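Local structure of tricorn protease (Thermoplasma acidophilum, 1K32) at residues A[216-221]-A[227-232]; A[259-262]-A[267-270]; A[740-745]-A[831-836]. The protein acts as a hexameric serine protease in protein degradation, with beta-propellers implicated in gating substrate, probably cutting peptides produced by the proteasome. All blocks are in the same frame, centred on the assembly; numbering follows the deposited sequence.

Contact 1. Residues A[216-221]-A[227-232]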
loop_
_atom_site.group_PDB
_atom_site.type_symbol
_atom_site.label_atom_id
_atom_site.label_comp_id
_atom_site.label_asym_id
_atom_site.label_seq_id
_atom_site.Cartn_x
_atom_site.Cartn_y
_atom_site.Cartn_z
ATOM N N ILE A 216 22.628 45.607 -67.643
ATOM C CA ILE A 216 22.240 44.721 -66.565
ATOM C C ILE A 216 21.785 43.430 -67.220
ATOM O O ILE A 216 20.861 43.437 -68.027
ATOM C CB ILE A 216 21.053 45.289 -65.738
ATOM C CG1 ILE A 216 21.382 46.686 -65.219
ATOM C CG2 ILE A 216 20.741 44.356 -64.563
ATOM C CD1 ILE A 216 20.197 47.394 -64.577
ATOM N N TYR A 217 22.452 42.331 -66.905
ATOM C CA TYR A 217 22.048 41.045 -67.447
ATOM C C TYR A 217 21.264 40.290 -66.380
ATOM O O TYR A 217 21.540 40.408 -65.175
ATOM C CB TYR A 217 23.264 40.240 -67.899
ATOM C CG TYR A 217 23.940 40.829 -69.115
ATOM C CD1 TYR A 217 24.726 41.982 -69.015
ATOM C CD2 TYR A 217 23.772 40.249 -70.370
ATOM C CE1 TYR A 217 25.326 42.537 -70.138
ATOM C CE2 TYR A 217 24.360 40.790 -71.495
ATOM C CZ TYR A 217 25.135 41.933 -71.380
ATOM O OH TYR A 217 25.710 42.465 -72.512
ATOM N N PHE A 218 20.270 39.526 -66.824
ATOM C CA PHE A 218 19.426 38.783 -65.903
ATOM C C PHE A 218 18.686 37.663 -66.610
ATOM O O PHE A 218 18.786 37.498 -67.835
ATOM C CB PHE A 218 18.417 39.732 -65.240
ATOM C CG PHE A 218 17.576 40.505 -66.218
ATOM C CD1 PHE A 218 16.455 39.930 -66.805
ATOM C CD2 PHE A 218 17.924 41.809 -66.571
ATOM C CE1 PHE A 218 15.688 40.649 -67.740
ATOM C CE2 PHE A 218 17.169 42.533 -67.495
ATOM C CZ PHE A 218 16.046 41.948 -68.085
ATOM N N ILE A 219 17.914 36.914 -65.837
ATOM C CA ILE A 219 17.166 35.802 -66.386
ATOM C C ILE A 219 15.660 35.949 -66.227
ATOM O O ILE A 219 15.175 36.412 -65.186
ATOM C CB ILE A 219 17.599 34.478 -65.712
ATOM C CG1 ILE A 219 19.069 34.185 -66.032
ATOM C CG2 ILE A 219 16.683 33.330 -66.164
ATOM C CD1 ILE A 219 19.647 33.028 -65.243
ATOM N N THR A 220 14.920 35.570 -67.272
ATOM C CA THR A 220 13.457 35.590 -67.217
ATOM C C THR A 220 12.875 34.695 -68.298
ATOM O O THR A 220 13.556 34.350 -69.256
ATOM C CB THR A 220 12.871 37.012 -67.339
ATOM O OG1 THR A 220 11.485 36.975 -66.975
ATOM C CG2 THR A 220 13.004 37.542 -68.746
ATOM N N ASP A 221 11.626 34.294 -68.141
ATOM C CA ASP A 221 11.014 33.414 -69.127
ATOM C C ASP A 221 9.826 34.069 -69.823
ATOM O O ASP A 221 8.841 33.409 -70.161
ATOM C CB ASP A 221 10.597 32.094 -68.465
ATOM C CG ASP A 221 9.613 32.293 -67.320
ATOM O OD1 ASP A 221 9.336 31.313 -66.595
ATOM O OD2 ASP A 221 9.110 33.421 -67.144
ATOM N N GLN A 227 15.744 32.413 -70.293
ATOM C CA GLN A 227 16.808 32.849 -71.191
ATOM C C GLN A 227 17.526 34.020 -70.537
ATOM O O GLN A 227 17.026 34.610 -69.573
ATOM C CB GLN A 227 16.242 33.330 -72.535
ATOM C CG GLN A 227 15.223 32.393 -73.186
ATOM C CD GLN A 227 15.838 31.123 -73.733
ATOM O OE1 GLN A 227 15.124 30.216 -74.162
ATOM N NE2 GLN A 227 17.159 31.053 -73.739
ATOM N N ILE A 228 18.694 34.353 -71.065
ATOM C CA ILE A 228 19.450 35.483 -70.566
ATOM C C ILE A 228 19.062 36.702 -71.397
ATOM O O ILE A 228 19.062 36.646 -72.624
ATOM C CB ILE A 228 20.970 35.238 -70.695
ATOM C CG1 ILE A 228 21.348 33.979 -69.912
ATOM C CG2 ILE A 228 21.752 36.448 -70.174
ATOM C CD1 ILE A 228 22.827 33.655 -69.969
ATOM N N TYR A 229 18.698 37.784 -70.717
ATOM C CA TYR A 229 18.320 39.047 -71.357
ATOM C C TYR A 229 19.188 40.144 -70.750
ATOM O O TYR A 229 19.972 39.887 -69.829
ATOM C CB TYR A 229 16.856 39.409 -71.066
ATOM C CG TYR A 229 15.817 38.499 -71.686
ATOM C CD1 TYR A 229 15.565 37.239 -71.153
ATOM C CD2 TYR A 229 15.097 38.895 -72.816
ATOM C CE1 TYR A 229 14.635 36.396 -71.719
ATOM C CE2 TYR A 229 14.153 38.054 -73.401
ATOM C CZ TYR A 229 13.931 36.802 -72.843
ATOM O OH TYR A 229 13.033 35.933 -73.403
ATOM N N SER A 230 19.041 41.362 -71.260
ATOM C CA SER A 230 19.771 42.497 -70.711
ATOM C C SER A 230 19.099 43.801 -71.128
ATOM O O SER A 230 18.301 43.828 -72.076
ATOM C CB SER A 230 21.239 42.485 -71.166
ATOM O OG SER A 230 21.373 42.893 -72.513
ATOM N N THR A 231 19.395 44.867 -70.387
ATOM C CA THR A 231 18.865 46.196 -70.676
ATOM C C THR A 231 19.974 47.184 -70.341
ATOM O O THR A 231 20.990 46.797 -69.771
ATOM C CB THR A 231 17.640 46.553 -69.794
ATOM O OG1 THR A 231 18.035 46.603 -68.413
ATOM C CG2 THR A 231 16.514 45.528 -69.976
ATOM N N ASP A 232 19.797 48.452 -70.697
ATOM C CA ASP A 232 20.798 49.443 -70.329
ATOM C C ASP A 232 20.444 49.818 -68.889
ATOM O O ASP A 232 19.424 49.360 -68.377
ATOM C CB ASP A 232 20.744 50.673 -71.242
ATOM C CG ASP A 232 19.348 51.264 -71.370
ATOM O OD1 ASP A 232 18.631 51.402 -70.354
ATOM O OD2 ASP A 232 18.974 51.614 -72.507
#
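Gln-227 and Thr-220 face each other at the turn end of an antiparallel hairpin as a hydrogen-bonded pair, Gln-227 N giving to Thr-220 O at 3.1 Å while Thr-220 N returns a longer bond to Gln-227 O. Ile-228 is a non-hydrogen-bonded partner of Ile-219, and its CG2 comes up at the edge of the Tyr-217 ring, 4.3 Å from CD2. Tyr-229 N then meets Phe-218 O at 2.9 Å in an almost straight bond (174° at the hydrogen). Two neighbours meet the Tyr-229 side chain from the same side: Thr-220 CG2 lies across it, 3.5 Å from Tyr-229 CD1, and Phe-218 CE1 packs on Tyr-229 CB at 3.7 Å. Phe-218 reaches this place because its CG sits between the backbone N and the carbonyl carbon (chi1 55°), which folds the ring back over the neighbouring strand, with Tyr-229 O beyond one ring face. The Tyr-229 hydroxyl bonds to Asp-223 in the connecting turn. These two strands are the middle pair of a four-stranded antiparallel blade of a beta-propeller; Ile-219, Ile-228 and Tyr-217 line the face that packs on the following blade, at Leu-252, Phe-261 and Ile-259. On that same face Ser-230 sets its CB over the Tyr-217 ring, 3.6 Å from the centroid and 17° off the normal, a CH-pi contact, and its OG is held by Arg-215. Thr-231 exchanges two backbone bonds with Ile-216, the one from Ile-216 N to Thr-231 O being 2.9 Å. Its methyl CG2 lies in plane at the rim of the Phe-218 ring, 3.9 Å from CE2, and its OG1 donates to Asp-232 O. Asp-232 OD1 accepts from the backbone N atoms of Asp-234 and Lys-236.

Contact 2. Residues A[259-262]-A[267-270]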
loop_
_atom_site.group_PDB
_atom_site.type_symbol
_atom_site.label_atom_id
_atom_site.label_comp_id
_atom_site.label_asym_id
_atom_site.label_seq_id
_atom_site.Cartn_x
_atom_site.Cartn_y
_atom_site.Cartn_z
ATOM N N ILE A 259 30.139 36.177 -67.996
ATOM C CA ILE A 259 29.030 35.731 -67.158
ATOM C C ILE A 259 28.997 34.214 -67.079
ATOM O O ILE A 259 29.047 33.522 -68.089
ATOM C CB ILE A 259 27.666 36.228 -67.684
ATOM C CG1 ILE A 259 27.606 37.756 -67.624
ATOM C CG2 ILE A 259 26.536 35.647 -66.834
ATOM C CD1 ILE A 259 26.338 38.324 -68.171
ATOM N N LEU A 260 28.915 33.711 -65.854
ATOM C CA LEU A 260 28.878 32.285 -65.589
ATOM C C LEU A 260 27.480 31.897 -65.100
ATOM O O LEU A 260 26.822 32.675 -64.413
ATOM C CB LEU A 260 29.909 31.967 -64.513
ATOM C CG LEU A 260 30.133 30.506 -64.163
ATOM C CD1 LEU A 260 30.632 29.760 -65.364
ATOM C CD2 LEU A 260 31.141 30.426 -63.030
ATOM N N PHE A 261 27.027 30.693 -65.445
ATOM C CA PHE A 261 25.707 30.241 -65.018
ATOM C C PHE A 261 25.585 28.712 -65.061
ATOM O O PHE A 261 26.424 28.027 -65.627
ATOM C CB PHE A 261 24.609 30.910 -65.877
ATOM C CG PHE A 261 24.566 30.441 -67.315
ATOM C CD1 PHE A 261 23.801 29.331 -67.684
ATOM C CD2 PHE A 261 25.300 31.105 -68.302
ATOM C CE1 PHE A 261 23.768 28.889 -69.024
ATOM C CE2 PHE A 261 25.276 30.676 -69.635
ATOM C CZ PHE A 261 24.511 29.570 -69.999
ATOM N N SER A 262 24.556 28.179 -64.423
ATOM C CA SER A 262 24.359 26.739 -64.415
ATOM C C SER A 262 23.103 26.391 -65.207
ATOM O O SER A 262 22.171 27.189 -65.282
ATOM C CB SER A 262 24.244 26.219 -62.977
ATOM O OG SER A 262 23.240 26.920 -62.259
ATOM N N ILE A 267 27.984 23.636 -66.107
ATOM C CA ILE A 267 28.404 25.013 -65.901
ATOM C C ILE A 267 28.757 25.614 -67.262
ATOM O O ILE A 267 29.521 25.026 -68.026
ATOM C CB ILE A 267 29.659 25.083 -64.996
ATOM C CG1 ILE A 267 29.392 24.378 -63.660
ATOM C CG2 ILE A 267 30.083 26.532 -64.803
ATOM C CD1 ILE A 267 28.206 24.912 -62.885
ATOM N N TYR A 268 28.208 26.787 -67.550
ATOM C CA TYR A 268 28.458 27.451 -68.818
ATOM C C TYR A 268 28.956 28.885 -68.646
ATOM O O TYR A 268 28.766 29.498 -67.600
ATOM C CB TYR A 268 27.186 27.509 -69.649
ATOM C CG TYR A 268 26.596 26.176 -70.068
ATOM C CD1 TYR A 268 25.807 25.427 -69.198
ATOM C CD2 TYR A 268 26.766 25.706 -71.366
ATOM C CE1 TYR A 268 25.186 24.238 -69.626
ATOM C CE2 TYR A 268 26.153 24.526 -71.801
ATOM C CZ TYR A 268 25.365 23.805 -70.934
ATOM O OH TYR A 268 24.729 22.674 -71.393
ATOM N N ILE A 269 29.574 29.411 -69.700
ATOM C CA ILE A 269 30.067 30.781 -69.704
ATOM C C ILE A 269 29.439 31.538 -70.867
ATOM O O ILE A 269 29.404 31.044 -71.995
ATOM C CB ILE A 269 31.597 30.865 -69.892
ATOM C CG1 ILE A 269 32.323 30.256 -68.695
ATOM C CG2 ILE A 269 32.005 32.320 -70.086
ATOM C CD1 ILE A 269 33.840 30.371 -68.787
ATOM N N PHE A 270 28.938 32.732 -70.585
ATOM C CA PHE A 270 28.353 33.577 -71.612
ATOM C C PHE A 270 29.242 34.810 -71.767
ATOM O O PHE A 270 29.468 35.548 -70.798
ATOM C CB PHE A 270 26.944 34.014 -71.218
ATOM C CG PHE A 270 26.357 35.055 -72.133
ATOM C CD1 PHE A 270 26.129 34.771 -73.473
ATOM C CD2 PHE A 270 26.047 36.323 -71.657
ATOM C CE1 PHE A 270 25.602 35.738 -74.324
ATOM C CE2 PHE A 270 25.519 37.298 -72.504
ATOM C CZ PHE A 270 25.298 37.002 -73.838
#
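Phe-261 lays one face of its ring against Tyr-268 CB, which stands 3.8 Å from the ring centroid in a CH-pi contact. The closest atom is Phe-261 CZ, 3.4 Å from Tyr-268 CB, and Phe-270 CB arrives at the ring edge, 4.1 Å from CE2. With chi1 at 69° the Phe-261 ring is tipped over the partner strand, which is what brings CZ down on the tyrosine. The opposite face of the hairpin is also closely packed: Leu-260 CD1 meets Ile-269 CG1 at 3.8 Å and Ile-267 CG2 as well, although the very short 3.3 Å modelled between Leu-260 CD1 and Ile-267 CG2 is doubtful in detail. Pro-20 and Ile-22 of strand 18-23 abut Leu-260 there, where the last blade of the propeller meets the first. Side-chain contacts are wider at the ends, with Ile-259 CD1 at the edge of the Phe-270 ring, 4.0 Å from CD2, and Ser-262 only grazing Ile-267. Solvent lies on the side of Tyr-268: its ring is nearly parallel to that of Phe-261 (8°) but slid so far that they barely overlap, and its hydroxyl makes a weak bond to Lys-263. Trimming Phe-261 to an alanine would probably open a gap beside Tyr-268 CB and Phe-270 CB, which would lose their shared neighbour. The polar bonds joining the strands are all backbone ones, such as Tyr-268 N to Phe-261 O at 2.9 Å; the strand register thus rests on the main chain, and side-chain cohesion on fit between apolar surfaces.

Contact 3. Residues A[740-745]-A[831-836]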
loop_
_atom_site.group_PDB
_atom_site.type_symbol
_atom_site.label_atom_id
_atom_site.label_comp_id
_atom_site.label_asym_id
_atom_site.label_seq_id
_atom_site.Cartn_x
_atom_site.Cartn_y
_atom_site.Cartn_z
ATOM N N ALA A 740 16.111 39.888 -27.819
ATOM C CA ALA A 740 15.265 40.921 -28.411
ATOM C C ALA A 740 15.878 42.315 -28.286
ATOM O O ALA A 740 15.225 43.263 -27.835
ATOM C CB ALA A 740 13.875 40.897 -27.769
ATOM N N CYS A 741 17.136 42.431 -28.683
ATOM C CA CYS A 741 17.831 43.711 -28.663
ATOM C C CYS A 741 18.671 43.834 -29.928
ATOM O O CYS A 741 19.147 42.831 -30.453
ATOM C CB CYS A 741 18.769 43.819 -27.451
ATOM S SG CYS A 741 17.996 44.047 -25.837
ATOM N N ASP A 742 18.832 45.054 -30.425
ATOM C CA ASP A 742 19.680 45.297 -31.589
ATOM C C ASP A 742 20.968 45.927 -31.052
ATOM O O ASP A 742 20.916 46.895 -30.286
ATOM C CB ASP A 742 19.006 46.254 -32.563
ATOM C CG ASP A 742 17.924 45.580 -33.398
ATOM O OD1 ASP A 742 17.201 46.307 -34.101
ATOM O OD2 ASP A 742 17.802 44.336 -33.355
ATOM N N PHE A 743 22.120 45.386 -31.433
ATOM C CA PHE A 743 23.384 45.939 -30.936
ATOM C C PHE A 743 24.144 46.734 -31.986
ATOM O O PHE A 743 24.116 46.406 -33.172
ATOM C CB PHE A 743 24.293 44.829 -30.409
ATOM C CG PHE A 743 23.592 43.829 -29.549
ATOM C CD1 PHE A 743 23.316 42.549 -30.034
ATOM C CD2 PHE A 743 23.187 44.163 -28.260
ATOM C CE1 PHE A 743 22.651 41.620 -29.249
ATOM C CE2 PHE A 743 22.516 43.235 -27.465
ATOM C CZ PHE A 743 22.245 41.958 -27.962
ATOM N N LYS A 744 24.833 47.776 -31.525
ATOM C CA LYS A 744 25.623 48.644 -32.387
ATOM C C LYS A 744 27.002 48.827 -31.745
ATOM O O LYS A 744 27.110 49.255 -30.592
ATOM C CB LYS A 744 24.918 49.997 -32.537
ATOM C CG LYS A 744 25.649 51.027 -33.375
ATOM C CD LYS A 744 24.910 52.373 -33.327
ATOM C CE LYS A 744 25.691 53.498 -34.008
ATOM N NZ LYS A 744 25.046 54.835 -33.815
ATOM N N LEU A 745 28.050 48.481 -32.485
ATOM C CA LEU A 745 29.408 48.618 -31.979
ATOM C C LEU A 745 29.763 50.098 -31.997
ATOM O O LEU A 745 29.905 50.692 -33.063
ATOM C CB LEU A 745 30.376 47.814 -32.863
ATOM C CG LEU A 745 31.847 47.582 -32.487
ATOM C CD1 LEU A 745 32.667 48.807 -32.785
ATOM C CD2 LEU A 745 31.953 47.184 -31.024
ATOM N N PHE A 831 8.925 36.639 -32.881
ATOM C CA PHE A 831 7.590 37.027 -32.448
ATOM C C PHE A 831 7.640 38.326 -31.648
ATOM O O PHE A 831 6.762 39.174 -31.794
ATOM C CB PHE A 831 6.945 35.917 -31.610
ATOM C CG PHE A 831 5.518 36.200 -31.240
ATOM C CD1 PHE A 831 4.524 36.234 -32.219
ATOM C CD2 PHE A 831 5.165 36.435 -29.915
ATOM C CE1 PHE A 831 3.203 36.492 -31.882
ATOM C CE2 PHE A 831 3.837 36.696 -29.565
ATOM C CZ PHE A 831 2.857 36.723 -30.554
ATOM N N ILE A 832 8.657 38.477 -30.796
ATOM C CA ILE A 832 8.800 39.707 -30.008
ATOM C C ILE A 832 8.943 40.880 -30.966
ATOM O O ILE A 832 8.249 41.889 -30.827
ATOM C CB ILE A 832 10.033 39.656 -29.076
ATOM C CG1 ILE A 832 9.835 38.556 -28.029
ATOM C CG2 ILE A 832 10.230 41.017 -28.388
ATOM C CD1 ILE A 832 11.078 38.226 -27.202
ATOM N N ARG A 833 9.834 40.733 -31.948
ATOM C CA ARG A 833 10.059 41.775 -32.946
ATOM C C ARG A 833 8.770 42.082 -33.706
ATOM O O ARG A 833 8.500 43.229 -34.036
ATOM C CB ARG A 833 11.157 41.346 -33.932
ATOM C CG ARG A 833 12.569 41.360 -33.350
ATOM C CD ARG A 833 13.602 40.720 -34.285
ATOM N NE ARG A 833 14.894 40.594 -33.612
ATOM C CZ ARG A 833 15.774 41.583 -33.492
ATOM N NH1 ARG A 833 16.907 41.378 -32.848
ATOM N NH2 ARG A 833 15.536 42.764 -34.042
ATOM N N TYR A 834 7.974 41.052 -33.975
ATOM C CA TYR A 834 6.700 41.217 -34.686
ATOM C C TYR A 834 5.681 42.022 -33.870
ATOM O O TYR A 834 5.075 42.981 -34.366
ATOM C CB TYR A 834 6.082 39.854 -35.017
ATOM C CG TYR A 834 4.652 39.974 -35.492
ATOM C CD1 TYR A 834 4.360 40.551 -36.727
ATOM C CD2 TYR A 834 3.591 39.595 -34.668
ATOM C CE1 TYR A 834 3.053 40.757 -37.134
ATOM C CE2 TYR A 834 2.269 39.795 -35.063
ATOM C CZ TYR A 834 2.008 40.379 -36.297
ATOM O OH TYR A 834 0.713 40.605 -36.687
ATOM N N ARG A 835 5.466 41.623 -32.624
ATOM C CA ARG A 835 4.509 42.344 -31.787
ATOM C C ARG A 835 4.974 43.785 -31.530
ATOM O O ARG A 835 4.158 44.709 -31.515
ATOM C CB ARG A 835 4.269 41.578 -30.477
ATOM C CG ARG A 835 3.551 40.231 -30.672
ATOM C CD ARG A 835 2.036 40.375 -30.835
ATOM N NE ARG A 835 1.499 41.084 -29.683
ATOM C CZ ARG A 835 0.925 42.278 -29.740
ATOM N NH1 ARG A 835 0.506 42.844 -28.621
ATOM N NH2 ARG A 835 0.732 42.883 -30.912
ATOM N N SER A 836 6.279 43.990 -31.344
ATOM C CA SER A 836 6.795 45.352 -31.147
ATOM C C SER A 836 6.459 46.189 -32.404
ATOM O O SER A 836 6.024 47.332 -32.309
ATOM C CB SER A 836 8.312 45.310 -30.908
ATOM O OG SER A 836 8.952 46.535 -31.236
#
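Asp-742 and Arg-833 form a salt bridge in which one carboxylate oxygen takes both terminal nitrogens of the guanidinium. Asp-742 OD2 lies 2.8 Å from Arg-833 NH2, approached on its syn side, and 3.1 Å from NH1, which comes nearly along the C-O axis; the NH2 bond is the straighter of the two (156° against 139° at the hydrogen). OD2 lies in the guanidinium plane, and the two flat groups are only 18° apart, so the arginine meets the acid end-on. Its chain is extended from CG to NE, which carries the charge outward from the helix across to the strand. Each ion has a second partner: Tyr-756 bonds to Asp-742 OD1, and Asp-829 pairs with Arg-833 NE. With these two carboxylates at its nitrogens, the buried guanidinium is likely to be held in its charged form and in a fixed orientation.

The strand lies at one edge of the antiparallel PDZ sheet, paired with strand 749-755, while helix 830-848 packs on helix 863-876 and leads into strand 853-857 of the parallel S41 peptidase sheet. The bridge thus joins a PDZ strand to a helix that probably belongs with the peptidase part.

The apolar contact is that of Ala-740 with Ile-832: both methyls of the isoleucine bear on Ala-740 CB, CG2 at 3.7 Å and CD1 at 3.9 Å.

How the contacts relate
From the N terminus the chain first closes contact 1, a short hairpin with six residues between its strands, and then contact 2, a second, tighter hairpin with only two. They belong to the fifth and sixth four-stranded blades of a six-bladed propeller, which is completed where the sixth blade meets strand 18-23. Contact 1 and contact 2 touch through Tyr-217 CG and Ile-259 CD1, 3.6 Å apart. Contact 3 comes much later, closing a loop of 85 residues and tying the PDZ domain to a helix that probably belongs with the peptidase part, with its centre about 38 Å from that of contact 1. The three follow in series; none nests or crosses.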